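Side-chain contacts in Lysine/ornithine decarboxylase (Selenomonas ruminantium, PDB 5GJO), which decarboxylates L-lysine and L-ornithine to cadaverine and putrescine with similar efficiency, using pyridoxal 5'-phosphate as cofactor and working as a homodimer: residues L7-V12 with H307-G312; V140-A145 with T188-E193; G220-V223 with G228-V231; P282-D287 with P337-G342. The protein carries 2 engineered substitutions. One frame throughout, in Å; residues are numbered along the deposited sequence. Where two conformers were deposited one is given.

Interaction 1: L7-V12 with H307-G312. With SO4 (sulfate ion), chain F.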
loop_
_atom_site.group_PDB
_atom_site.type_symbol
_atom_site.label_atom_id
_atom_site.label_comp_id
_atom_site.label_asym_id
_atom_site.label_seq_id
_atom_site.Cartn_x
_atom_site.Cartn_y
_atom_site.Cartn_z
ATOM N N LEU A 7 -24.530 5.492 5.719
ATOM C CA LEU A 7 -25.294 4.530 6.437
ATOM C C LEU A 7 -25.800 5.109 7.752
ATOM O O LEU A 7 -25.096 5.801 8.434
ATOM C CB LEU A 7 -24.437 3.291 6.747
ATOM C CG LEU A 7 -23.994 2.476 5.520
ATOM C CD1 LEU A 7 -22.927 1.524 5.917
ATOM C CD2 LEU A 7 -25.128 1.790 4.772
ATOM N N SER A 8 -27.015 4.735 8.149
ATOM C CA SER A 8 -27.498 5.039 9.461
ATOM C C SER A 8 -26.911 4.121 10.512
ATOM O O SER A 8 -26.452 3.079 10.236
ATOM C CB SER A 8 -29.030 4.934 9.516
ATOM O OG SER A 8 -29.429 3.586 9.518
ATOM N N GLU A 9 -26.988 4.512 11.766
ATOM C CA GLU A 9 -26.555 3.668 12.877
ATOM C C GLU A 9 -27.253 2.307 12.846
ATOM O O GLU A 9 -26.584 1.269 13.005
ATOM C CB GLU A 9 -26.794 4.330 14.242
ATOM C CG GLU A 9 -26.241 3.478 15.382
ATOM C CD GLU A 9 -26.344 4.145 16.763
ATOM O OE1 GLU A 9 -26.752 5.317 16.843
ATOM O OE2 GLU A 9 -25.991 3.460 17.723
ATOM N N LYS A 10 -28.541 2.298 12.593
ATOM C CA LYS A 10 -29.272 1.031 12.534
ATOM C C LYS A 10 -28.782 0.112 11.438
ATOM O O LYS A 10 -28.627 -1.085 11.650
ATOM C CB LYS A 10 -30.779 1.326 12.374
ATOM C CG LYS A 10 -31.538 0.011 12.332
ATOM C CD LYS A 10 -33.008 0.131 11.990
ATOM C CE LYS A 10 -33.604 -1.294 11.948
ATOM N NZ LYS A 10 -35.088 -1.133 11.849
ATOM N N GLU A 11 -28.543 0.678 10.250
ATOM C CA GLU A 11 -27.982 -0.064 9.110
ATOM C C GLU A 11 -26.634 -0.621 9.421
ATOM O O GLU A 11 -26.304 -1.697 8.996
ATOM C CB GLU A 11 -27.955 0.808 7.865
ATOM C CG GLU A 11 -29.369 1.192 7.404
ATOM C CD GLU A 11 -29.399 2.258 6.356
ATOM O OE1 GLU A 11 -28.460 3.065 6.219
ATOM O OE2 GLU A 11 -30.440 2.370 5.675
ATOM N N VAL A 12 -25.792 0.199 10.028
ATOM C CA VAL A 12 -24.471 -0.273 10.479
ATOM C C VAL A 12 -24.589 -1.509 11.335
ATOM O O VAL A 12 -23.907 -2.542 11.100
ATOM C CB VAL A 12 -23.631 0.840 11.208
ATOM C CG1 VAL A 12 -22.383 0.254 11.841
ATOM C CG2 VAL A 12 -23.235 1.896 10.229
ATOM N N HIS A 307 -17.079 8.703 12.055
ATOM C CA HIS A 307 -18.287 8.848 12.847
ATOM C C HIS A 307 -18.349 7.779 13.908
ATOM O O HIS A 307 -18.348 6.592 13.590
ATOM C CB HIS A 307 -19.568 8.812 11.985
ATOM C CG HIS A 307 -19.505 9.780 10.841
ATOM N ND1 HIS A 307 -19.041 9.446 9.560
ATOM C CD2 HIS A 307 -19.706 11.110 10.813
ATOM C CE1 HIS A 307 -19.025 10.524 8.796
ATOM N NE2 HIS A 307 -19.388 11.550 9.532
ATOM N N CYS A 308 -18.463 8.197 15.156
ATOM C CA CYS A 308 -18.607 7.265 16.297
ATOM C C CYS A 308 -20.028 7.350 16.772
ATOM O O CYS A 308 -20.653 8.388 16.717
ATOM C CB CYS A 308 -17.658 7.639 17.436
ATOM S SG CYS A 308 -15.919 7.609 16.962
ATOM N N PHE A 309 -20.560 6.308 17.292
ATOM C CA PHE A 309 -21.963 6.381 17.763
ATOM C C PHE A 309 -21.954 6.379 19.347
ATOM O O PHE A 309 -21.068 5.786 19.989
ATOM C CB PHE A 309 -22.740 5.199 17.149
ATOM C CG PHE A 309 -22.784 5.180 15.641
ATOM C CD1 PHE A 309 -23.577 6.056 14.926
ATOM C CD2 PHE A 309 -21.985 4.305 14.911
ATOM C CE1 PHE A 309 -23.640 6.066 13.569
ATOM C CE2 PHE A 309 -22.034 4.327 13.528
ATOM C CZ PHE A 309 -22.821 5.212 12.850
ATOM N N GLY A 310 -22.944 6.993 19.978
ATOM C CA GLY A 310 -23.037 7.068 21.459
ATOM C C GLY A 310 -23.296 8.494 21.869
ATOM O O GLY A 310 -22.687 9.410 21.292
ATOM N N LYS A 311 -24.172 8.713 22.877
ATOM C CA LYS A 311 -24.696 10.091 23.214
ATOM C C LYS A 311 -24.067 10.793 24.458
ATOM O O LYS A 311 -24.490 11.957 24.774
ATOM C CB LYS A 311 -26.261 10.094 23.404
ATOM C CG LYS A 311 -27.092 9.487 22.253
ATOM C CD LYS A 311 -28.582 9.386 22.612
ATOM C CE LYS A 311 -29.361 8.539 21.603
ATOM N NZ LYS A 311 -30.618 9.227 21.185
ATOM N N GLY A 312 -23.131 10.077 25.126
ATOM C CA GLY A 312 -22.426 10.534 26.327
ATOM C C GLY A 312 -21.249 11.449 26.049
ATOM O O GLY A 312 -20.985 11.828 24.904
HETATM S S SO4 F . -28.187 7.971 12.392
HETATM O O1 SO4 F . -29.383 8.293 11.632
HETATM O O2 SO4 F . -26.998 8.025 11.565
HETATM O O3 SO4 F . -28.314 6.683 13.004
HETATM O O4 SO4 F . -28.068 9.001 13.424
#

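Interaction 2: V140-A145 with T188-E193. With SO4 (sulfate ion), chain C.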
loop_
_atom_site.group_PDB
_atom_site.type_symbol
_atom_site.label_atom_id
_atom_site.label_comp_id
_atom_site.label_asym_id
_atom_site.label_seq_id
_atom_site.Cartn_x
_atom_site.Cartn_y
_atom_site.Cartn_z
ATOM N N VAL A 140 0.199 21.798 -17.375
ATOM C CA VAL A 140 -0.588 22.929 -17.015
ATOM C C VAL A 140 -0.406 23.335 -15.546
ATOM O O VAL A 140 0.139 22.575 -14.747
ATOM C CB VAL A 140 -2.056 22.705 -17.395
ATOM C CG1 VAL A 140 -2.168 22.423 -18.865
ATOM C CG2 VAL A 140 -2.716 21.623 -16.526
ATOM N N ARG A 141 -0.763 24.570 -15.255
ATOM C CA ARG A 141 -0.626 25.164 -13.905
ATOM C C ARG A 141 -1.821 24.886 -13.012
ATOM O O ARG A 141 -2.935 24.859 -13.453
ATOM C CB ARG A 141 -0.559 26.680 -13.982
ATOM C CG ARG A 141 0.639 27.199 -14.690
ATOM C CD ARG A 141 0.669 28.727 -14.528
ATOM N NE ARG A 141 1.777 29.094 -15.337
ATOM C CZ ARG A 141 1.672 29.526 -16.572
ATOM N NH1 ARG A 141 0.495 29.770 -17.110
ATOM N NH2 ARG A 141 2.788 29.807 -17.229
ATOM N N ASN A 142 -1.566 24.738 -11.722
ATOM C CA ASN A 142 -2.622 24.640 -10.724
ATOM C C ASN A 142 -2.069 24.859 -9.328
ATOM O O ASN A 142 -1.257 24.084 -8.889
ATOM C CB ASN A 142 -3.350 23.288 -10.795
ATOM C CG ASN A 142 -4.663 23.283 -10.018
ATOM O OD1 ASN A 142 -4.951 24.196 -9.292
ATOM N ND2 ASN A 142 -5.468 22.253 -10.210
ATOM N N ASN A 143 -2.531 25.999 -8.796
ATOM C CA ASN A 143 -2.056 26.340 -7.465
ATOM C C ASN A 143 -2.862 25.698 -6.350
ATOM O O ASN A 143 -2.515 25.885 -5.179
ATOM C CB ASN A 143 -2.130 27.854 -7.245
ATOM C CG ASN A 143 -1.107 28.619 -8.052
ATOM O OD1 ASN A 143 -0.057 28.095 -8.406
ATOM N ND2 ASN A 143 -1.435 29.858 -8.365
ATOM N N LYS A 144 -3.957 24.973 -6.695
ATOM C CA LYS A 144 -4.763 24.331 -5.678
ATOM C C LYS A 144 -5.047 22.844 -5.931
ATOM O O LYS A 144 -6.148 22.398 -5.786
ATOM C CB LYS A 144 -6.085 25.086 -5.534
ATOM C CG LYS A 144 -5.948 26.559 -5.254
ATOM C CD LYS A 144 -7.314 27.189 -5.141
ATOM C CE LYS A 144 -7.236 28.676 -4.923
ATOM N NZ LYS A 144 -8.600 29.160 -4.615
ATOM N N ALA A 145 -4.010 22.087 -6.249
ATOM C CA ALA A 145 -4.177 20.668 -6.483
ATOM C C ALA A 145 -3.542 19.916 -5.335
ATOM O O ALA A 145 -2.449 20.212 -4.955
ATOM C CB ALA A 145 -3.512 20.265 -7.774
ATOM N N THR A 188 -11.178 26.180 -10.055
ATOM C CA THR A 188 -11.896 26.214 -11.343
ATOM C C THR A 188 -11.065 26.890 -12.442
ATOM O O THR A 188 -10.999 26.418 -13.629
ATOM C CB THR A 188 -13.222 26.884 -11.159
ATOM O OG1 THR A 188 -14.012 26.111 -10.249
ATOM C CG2 THR A 188 -13.966 27.032 -12.449
ATOM N N ALA A 189 -10.364 27.950 -12.058
ATOM C CA ALA A 189 -9.511 28.701 -13.002
ATOM C C ALA A 189 -8.465 27.872 -13.716
ATOM O O ALA A 189 -8.105 28.162 -14.891
ATOM C CB ALA A 189 -8.798 29.862 -12.295
ATOM N N ALA A 190 -7.947 26.860 -13.049
ATOM C CA ALA A 190 -6.953 26.020 -13.677
ATOM C C ALA A 190 -7.540 25.360 -14.921
ATOM O O ALA A 190 -6.880 25.247 -15.909
ATOM C CB ALA A 190 -6.453 24.970 -12.710
ATOM N N TYR A 191 -8.786 24.903 -14.837
ATOM C CA TYR A 191 -9.436 24.345 -16.002
ATOM C C TYR A 191 -9.633 25.409 -17.084
ATOM O O TYR A 191 -9.397 25.174 -18.231
ATOM C CB TYR A 191 -10.790 23.752 -15.630
ATOM C CG TYR A 191 -10.735 22.562 -14.706
ATOM C CD1 TYR A 191 -10.655 21.274 -15.204
ATOM C CD2 TYR A 191 -10.818 22.718 -13.341
ATOM C CE1 TYR A 191 -10.624 20.177 -14.370
ATOM C CE2 TYR A 191 -10.796 21.633 -12.498
ATOM C CZ TYR A 191 -10.695 20.348 -13.018
ATOM O OH TYR A 191 -10.667 19.255 -12.196
ATOM N N GLU A 192 -10.060 26.590 -16.680
ATOM C CA GLU A 192 -10.321 27.660 -17.633
ATOM C C GLU A 192 -9.068 28.089 -18.382
ATOM O O GLU A 192 -9.104 28.315 -19.565
ATOM C CB GLU A 192 -10.950 28.852 -16.924
ATOM C CG GLU A 192 -12.342 28.560 -16.416
ATOM C CD GLU A 192 -12.930 29.657 -15.553
ATOM O OE1 GLU A 192 -14.126 29.882 -15.651
ATOM O OE2 GLU A 192 -12.208 30.273 -14.771
ATOM N N GLU A 193 -7.976 28.198 -17.658
ATOM C CA GLU A 193 -6.668 28.519 -18.222
ATOM C C GLU A 193 -6.136 27.455 -19.209
ATOM O O GLU A 193 -5.674 27.777 -20.269
ATOM C CB GLU A 193 -5.645 28.766 -17.105
ATOM C CG GLU A 193 -4.196 28.790 -17.568
ATOM C CD GLU A 193 -3.180 29.156 -16.485
ATOM O OE1 GLU A 193 -3.509 29.964 -15.616
ATOM O OE2 GLU A 193 -2.054 28.659 -16.541
HETATM S S SO4 C . -9.645 29.599 -8.460
HETATM O O1 SO4 C . -10.684 28.938 -9.308
HETATM O O2 SO4 C . -9.776 31.046 -8.556
HETATM O O3 SO4 C . -10.041 29.164 -7.088
HETATM O O4 SO4 C . -8.259 29.147 -8.749
HETATM O O HOH W 1 -4.049 25.391 -16.029
HETATM O O HOH W 2 -1.944 26.268 -17.426
#

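Interaction 3: G220-V223 with G228-V231. With PLP (pyridoxal-5'-phosphate), chain H.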
loop_
_atom_site.group_PDB
_atom_site.type_symbol
_atom_site.label_atom_id
_atom_site.label_comp_id
_atom_site.label_asym_id
_atom_site.label_seq_id
_atom_site.Cartn_x
_atom_site.Cartn_y
_atom_site.Cartn_z
ATOM N N GLY A 220 -9.871 15.533 -11.688
ATOM C CA GLY A 220 -9.526 16.443 -10.613
ATOM C C GLY A 220 -10.676 17.036 -9.837
ATOM O O GLY A 220 -10.461 17.747 -8.882
ATOM N N PHE A 221 -11.889 16.732 -10.272
ATOM C CA PHE A 221 -13.045 17.208 -9.555
ATOM C C PHE A 221 -12.936 16.693 -8.067
ATOM O O PHE A 221 -12.661 15.529 -7.862
ATOM C CB PHE A 221 -14.318 16.694 -10.213
ATOM C CG PHE A 221 -14.368 16.961 -11.695
ATOM C CD1 PHE A 221 -14.653 18.183 -12.141
ATOM C CD2 PHE A 221 -13.978 15.984 -12.578
ATOM C CE1 PHE A 221 -14.683 18.446 -13.522
ATOM C CE2 PHE A 221 -13.945 16.232 -13.939
ATOM C CZ PHE A 221 -14.322 17.443 -14.393
ATOM N N PRO A 222 -13.184 17.556 -7.071
ATOM C CA PRO A 222 -12.886 17.211 -5.698
ATOM C C PRO A 222 -14.003 16.536 -4.973
ATOM O O PRO A 222 -15.140 16.536 -5.399
ATOM C CB PRO A 222 -12.510 18.560 -5.097
ATOM C CG PRO A 222 -13.460 19.473 -5.766
ATOM C CD PRO A 222 -13.302 19.001 -7.219
ATOM N N VAL A 223 -13.646 15.925 -3.890
ATOM C CA VAL A 223 -14.625 15.236 -2.978
ATOM C C VAL A 223 -14.379 15.762 -1.529
ATOM O O VAL A 223 -13.229 16.120 -1.169
ATOM C CB VAL A 223 -14.245 13.750 -3.099
ATOM C CG1 VAL A 223 -14.604 12.857 -1.902
ATOM C CG2 VAL A 223 -14.723 13.178 -4.447
ATOM N N GLY A 228 -15.216 18.651 5.044
ATOM C CA GLY A 228 -16.210 18.958 4.025
ATOM C C GLY A 228 -15.504 19.296 2.715
ATOM O O GLY A 228 -14.336 18.864 2.436
ATOM N N LEU A 229 -16.213 20.028 1.884
ATOM C CA LEU A 229 -15.683 20.412 0.534
ATOM C C LEU A 229 -16.036 21.883 0.374
ATOM O O LEU A 229 -17.231 22.220 0.423
ATOM C CB LEU A 229 -16.349 19.571 -0.568
ATOM C CG LEU A 229 -15.936 19.954 -2.034
ATOM C CD1 LEU A 229 -14.417 19.934 -2.116
ATOM C CD2 LEU A 229 -16.537 19.015 -3.049
ATOM N N ASN A 230 -15.021 22.739 0.233
ATOM C CA ASN A 230 -15.210 24.135 0.178
ATOM C C ASN A 230 -15.458 24.684 -1.210
ATOM O O ASN A 230 -15.451 25.892 -1.385
ATOM C CB ASN A 230 -14.043 24.845 0.881
ATOM C CG ASN A 230 -12.737 24.730 0.123
ATOM O OD1 ASN A 230 -12.718 24.438 -1.075
ATOM N ND2 ASN A 230 -11.633 24.864 0.852
ATOM N N VAL A 231 -15.754 23.817 -2.162
ATOM C CA VAL A 231 -16.080 24.175 -3.561
ATOM C C VAL A 231 -17.534 23.830 -3.810
ATOM O O VAL A 231 -17.966 22.770 -3.428
ATOM C CB VAL A 231 -15.251 23.204 -4.510
ATOM C CG1 VAL A 231 -15.779 23.109 -5.920
ATOM C CG2 VAL A 231 -13.811 23.627 -4.520
HETATM N N1 PLP H . -7.233 10.439 -15.646
HETATM C C2 PLP H . -5.885 10.394 -15.519
HETATM C C2A PLP H . -5.020 10.263 -16.744
HETATM C C3 PLP H . -5.260 10.471 -14.175
HETATM O O3 PLP H . -3.907 10.427 -14.022
HETATM C C4 PLP H . -6.161 10.599 -13.008
HETATM C C4A PLP H . -5.632 10.683 -11.629
HETATM O O4A PLP H . -4.529 10.231 -11.370
HETATM C C5 PLP H . -7.618 10.638 -13.283
HETATM C C6 PLP H . -8.068 10.555 -14.598
HETATM C C5A PLP H . -8.604 10.767 -12.145
HETATM O O4P PLP H . -8.249 11.883 -11.333
HETATM P P PLP H . -9.246 12.406 -10.181
HETATM O O1P PLP H . -10.479 12.839 -10.937
HETATM O O2P PLP H . -8.487 13.535 -9.527
HETATM O O3P PLP H . -9.449 11.196 -9.299
#

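Interaction 4: P282-D287 with P337-G342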
loop_
_atom_site.group_PDB
_atom_site.type_symbol
_atom_site.label_atom_id
_atom_site.label_comp_id
_atom_site.label_asym_id
_atom_site.label_seq_id
_atom_site.Cartn_x
_atom_site.Cartn_y
_atom_site.Cartn_z
ATOM N N PRO A 282 -7.835 7.954 25.777
ATOM C CA PRO A 282 -8.036 6.573 25.431
ATOM C C PRO A 282 -7.603 6.265 24.009
ATOM O O PRO A 282 -7.699 7.153 23.114
ATOM C CB PRO A 282 -9.534 6.383 25.520
ATOM C CG PRO A 282 -10.138 7.671 25.753
ATOM C CD PRO A 282 -9.072 8.694 25.911
ATOM N N TRP A 283 -7.232 5.014 23.767
ATOM C CA TRP A 283 -6.981 4.503 22.406
ATOM C C TRP A 283 -8.009 3.465 22.069
ATOM O O TRP A 283 -8.412 2.623 22.899
ATOM C CB TRP A 283 -5.653 3.852 22.240
ATOM C CG TRP A 283 -4.462 4.746 22.219
ATOM C CD1 TRP A 283 -4.144 5.731 23.125
ATOM C CD2 TRP A 283 -3.373 4.723 21.275
ATOM N NE1 TRP A 283 -2.966 6.360 22.748
ATOM C CE2 TRP A 283 -2.444 5.707 21.668
ATOM C CE3 TRP A 283 -3.095 3.974 20.139
ATOM C CZ2 TRP A 283 -1.299 5.995 20.913
ATOM C CZ3 TRP A 283 -1.982 4.274 19.397
ATOM C CH2 TRP A 283 -1.064 5.245 19.808
ATOM N N TYR A 284 -8.396 3.464 20.816
ATOM C CA TYR A 284 -9.197 2.428 20.260
ATOM C C TYR A 284 -8.479 1.836 19.055
ATOM O O TYR A 284 -8.058 2.581 18.160
ATOM C CB TYR A 284 -10.502 3.013 19.763
ATOM C CG TYR A 284 -11.205 3.716 20.894
ATOM C CD1 TYR A 284 -11.701 2.959 21.940
ATOM C CD2 TYR A 284 -11.346 5.087 20.928
ATOM C CE1 TYR A 284 -12.300 3.557 23.020
ATOM C CE2 TYR A 284 -12.037 5.720 21.991
ATOM C CZ TYR A 284 -12.465 4.926 23.037
ATOM O OH TYR A 284 -13.164 5.416 24.086
ATOM N N ILE A 285 -8.424 0.507 19.036
ATOM C CA ILE A 285 -7.834 -0.240 17.938
ATOM C C ILE A 285 -8.940 -0.766 17.058
ATOM O O ILE A 285 -9.856 -1.437 17.529
ATOM C CB ILE A 285 -6.961 -1.417 18.445
ATOM C CG1 ILE A 285 -5.842 -0.853 19.307
ATOM C CG2 ILE A 285 -6.344 -2.145 17.257
ATOM C CD1 ILE A 285 -5.038 0.230 18.686
ATOM N N LEU A 286 -8.883 -0.391 15.766
ATOM C CA LEU A 286 -9.882 -0.830 14.762
ATOM C C LEU A 286 -9.406 -2.007 13.936
ATOM O O LEU A 286 -8.242 -2.231 13.912
ATOM C CB LEU A 286 -10.223 0.337 13.794
ATOM C CG LEU A 286 -10.669 1.628 14.529
ATOM C CD1 LEU A 286 -10.937 2.696 13.488
ATOM C CD2 LEU A 286 -11.912 1.327 15.330
ATOM N N ASP A 287 -10.330 -2.747 13.295
ATOM C CA ASP A 287 -9.984 -3.819 12.440
ATOM C C ASP A 287 -9.656 -3.468 10.998
ATOM O O ASP A 287 -9.347 -4.388 10.218
ATOM C CB ASP A 287 -10.879 -5.047 12.592
ATOM C CG ASP A 287 -12.355 -4.797 12.234
ATOM O OD1 ASP A 287 -12.715 -3.771 11.624
ATOM O OD2 ASP A 287 -13.183 -5.706 12.559
ATOM N N PRO A 337 -16.907 9.537 21.969
ATOM C CA PRO A 337 -17.488 8.963 23.148
ATOM C C PRO A 337 -16.745 7.782 23.646
ATOM O O PRO A 337 -15.749 7.345 22.995
ATOM C CB PRO A 337 -18.899 8.632 22.716
ATOM C CG PRO A 337 -18.726 8.264 21.299
ATOM C CD PRO A 337 -17.684 9.174 20.770
ATOM N N GLU A 338 -17.153 7.286 24.813
ATOM C CA GLU A 338 -16.524 6.123 25.364
ATOM C C GLU A 338 -16.958 4.920 24.547
ATOM O O GLU A 338 -18.155 4.641 24.435
ATOM C CB GLU A 338 -16.935 5.888 26.835
ATOM C CG GLU A 338 -16.438 4.547 27.361
ATOM C CD GLU A 338 -16.709 4.263 28.853
ATOM O OE1 GLU A 338 -15.967 3.473 29.445
ATOM O OE2 GLU A 338 -17.648 4.821 29.420
ATOM N N LEU A 339 -16.035 4.293 23.834
ATOM C CA LEU A 339 -16.319 3.102 23.042
ATOM C C LEU A 339 -15.836 1.794 23.723
ATOM O O LEU A 339 -14.929 1.833 24.567
ATOM C CB LEU A 339 -15.640 3.238 21.634
ATOM C CG LEU A 339 -15.993 4.471 20.829
ATOM C CD1 LEU A 339 -15.196 4.507 19.524
ATOM C CD2 LEU A 339 -17.475 4.523 20.550
ATOM N N LYS A 340 -16.436 0.687 23.335
ATOM C CA LYS A 340 -16.103 -0.625 23.889
ATOM C C LYS A 340 -15.806 -1.559 22.749
ATOM O O LYS A 340 -16.277 -1.351 21.608
ATOM C CB LYS A 340 -17.260 -1.244 24.630
ATOM C CG LYS A 340 -18.078 -0.336 25.493
ATOM C CD LYS A 340 -17.430 -0.107 26.826
ATOM C CE LYS A 340 -18.340 0.744 27.723
ATOM N NZ LYS A 340 -18.286 0.177 29.089
ATOM N N ILE A 341 -15.048 -2.604 23.055
ATOM C CA ILE A 341 -14.753 -3.651 22.096
ATOM C C ILE A 341 -16.066 -4.165 21.518
ATOM O O ILE A 341 -17.059 -4.376 22.278
ATOM C CB ILE A 341 -13.987 -4.798 22.746
ATOM C CG1 ILE A 341 -12.582 -4.306 23.069
ATOM C CG2 ILE A 341 -13.946 -6.029 21.805
ATOM C CD1 ILE A 341 -11.731 -5.342 23.810
ATOM N N GLY A 342 -16.102 -4.321 20.179
ATOM C CA GLY A 342 -17.331 -4.754 19.512
ATOM C C GLY A 342 -18.188 -3.622 18.936
ATOM O O GLY A 342 -19.036 -3.894 18.043
HETATM O O HOH W 3 -13.190 8.220 24.137
#

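Interaction 1: L7-V12 with H307-G312
The ring of Phe309 packs against Glu9 and Val12 in a CH-pi and van der Waals contact that joins the first turn of helix 9-18 to the loop between strands 306-307 and 315-320, on the beta-sheet domain rather than on the PLP-binding barrel. Glu9 meets the aromatic ring with its aliphatic part: CG stands over one face, 4.0 Å from the centroid of the Phe309 ring, in a CH-pi contact offset toward the rim. Glu9 CG lies anti to the backbone N (chi1 -176°) and the chain runs on extended, which carries the carboxylate past the ring toward the root of Phe309, its plane only 23° from that of the ring; OE2 of Glu9 ends 3.7 Å from Phe309 CB. Glu9 and Phe309 therefore run alongside one another head to tail. Val12 adds a looser touch, CG2 to Phe309 CZ at 4.2 Å. The helix start is secured by a capping box: Glu11 N donates to Ser8 OG (3.1 Å), and Ser8 N donates back to Glu11 OE1 (2.9 Å). A sulfate, probably from the crystallisation liquor, sits at this same end, where Glu9 N gives its O3 a 2.8 Å hydrogen bond and O2 lies at the edge of the Phe309 ring. With an alanine at Phe309, the aliphatic stem of Glu9 would probably lose the face it lies on and a gap would open beside Val12. Behind the contact, strand 344-347 receives Phe309 and Val12 on Leu346, while Val12 also reaches Val269 of strand 266-276.

Interaction 2: V140-A145 with T188-E193
A single carboxylate oxygen, Glu193 OE2, does double duty here, taking a salt bridge from the Arg141 side chain and a water-borne link from the Arg141 backbone. Arg141 NH1 donates to Glu193 OE2 over 2.8 Å, with a bent N-H...O angle of 143°. The oxygen lies near the guanidinium edge but is approached from above its own carboxylate plane, the two flat groups being turned 59° apart. Both side chains are stretched out and cross at about a right angle, and one oxygen, not both, meets the arginine. A water donates to the same OE2 (2.6 Å) and accepts from Arg141 N; a second water donates to both Arg141 O and Ala190 O, joining the backbones.

Next to this polar seam, the Ala190 methyl packs on the amide of Asn142, CB to CG at 3.6 Å. That amide is fixed from several directions: OD1 accepts from Lys144 N (2.9 Å) in an Asx turn, and ND2 donates to Val181 O and Ser185 OG. The segments belong to the PLP-binding barrel, joining the loop after strand 133-137 to the start of helix 189-207. At the helix start, a sulfate probably taken from the crystallisation liquor accepts from Ala189 N at 2.9 Å in a nearly straight bond (174°), from Lys144 NZ and from Ser187 OG. The chemistry implies a hydrated, partly open seam: charge and water carry the Arg141-Glu193 side, the Asn142-Ala190 side is closely packed, and the helix start is likely to favour an anion.

Interaction 3: G220-V223 with G228-V231
Pro222 and Leu229 cross at about a right angle within one loop of the PLP-binding TIM-type barrel, the connection between strand 214-216 and helix 233-247. With CG anti to the backbone N (chi1 176°) and chi2 at 53°, Leu229 sets both methyls on the proline: CD1 rests on the pyrrolidine ring, 3.8 Å from Pro222 CB and equally near CG, while CD2 reaches beyond the ring to the backbone, 3.7 Å from Pro222 O. Val231 meets the same ring more loosely, its CG1 lying 4.3 Å from Pro222 CG. Val223 O lies 4.1 Å from Leu229 CD1, and the valine side chain leaves the backbone away from the other arm and touches Arg259. The side-chain contacts are apolar and close the loop on itself, with Pro222 and Val231 both packing on Met236 of the following helix. Cys226, in the turn joining the arms, is an engineered cysteine disulfide-bonded to Cys303. The first arm begins in the cofactor pocket, where PLP is also hydrogen-bonded to Ser183, Gly258, Arg259 and Tyr353. Gly220, whose backbone angles call for glycine, donates from N to PLP O1P over 2.9 Å, at an almost linear 176°.

Interaction 4: P282-D287 with P337-G342
Strand 283-286 and the loop 337-342 stay apart as backbones, the CA atoms of Tyr284 and Leu339 being 7.7 Å from each other at the nearest point, and the tyrosine side chain spans the interval. Its CG lies anti to the carbonyl carbon (chi1 -57°), and the ring reaches across so that its hydroxyl arrives at the loop backbone. Leu339 N donates to Tyr284 OH over 3.1 Å in a nearly straight bond (173°). A water adds to the grip, 2.8 Å from Tyr284 OH near the plane of the ring, and gives a hydrogen bond to Pro337 O. The hydroxyl is thereby tied to the loop both directly and through the water. Leu339 also uses its side chain: its CB stands over one ring face, 4.0 Å from the centroid of the Tyr284 ring and shifted toward the rim on the CE1 side, a CH-pi contact in which the closest side-chain carbons, CB of Leu339 and CE1 of Tyr284, are 3.6 Å apart. Leu339 CD1 extends over the same face to the CD2 side, 4.1 Å from Tyr284 CD2. A phenylalanine in place of Tyr284 is likely to leave Leu339 N without its acceptor and the bridging water without one of its anchors. Tyr284 also meets the ring of Phe319 on the neighbouring strand 315-320 and touches Thr275 of strand 266-276, while Leu339 packs on Val345 of strand 344-347; Trp283 and Ile285 of strand 283-286 pack on Thr151 and Val97 of the second subunit.

Interactions 2 and 3 belong to the PLP-binding barrel, 1 and 4 to the beta-sheet domain, and each pair touches. Tyr191 OH of interaction 2 lies 3.2 Å from Gly220 C of interaction 3, whereas Cys308 and Phe309 of interaction 1 pack on Pro337 and Leu339 of interaction 4; interactions 1 and 4 both lean on strand 344-347. Interaction 4 is the buried one, an aromatic ring with its hydroxyl tied down, while the other three are partly buried. Chemistry follows place: a salt bridge and waters join residues at the surface side of 2, whereas 1 and 3 rely mainly on apolar packing, with 3 starting in the cofactor pocket.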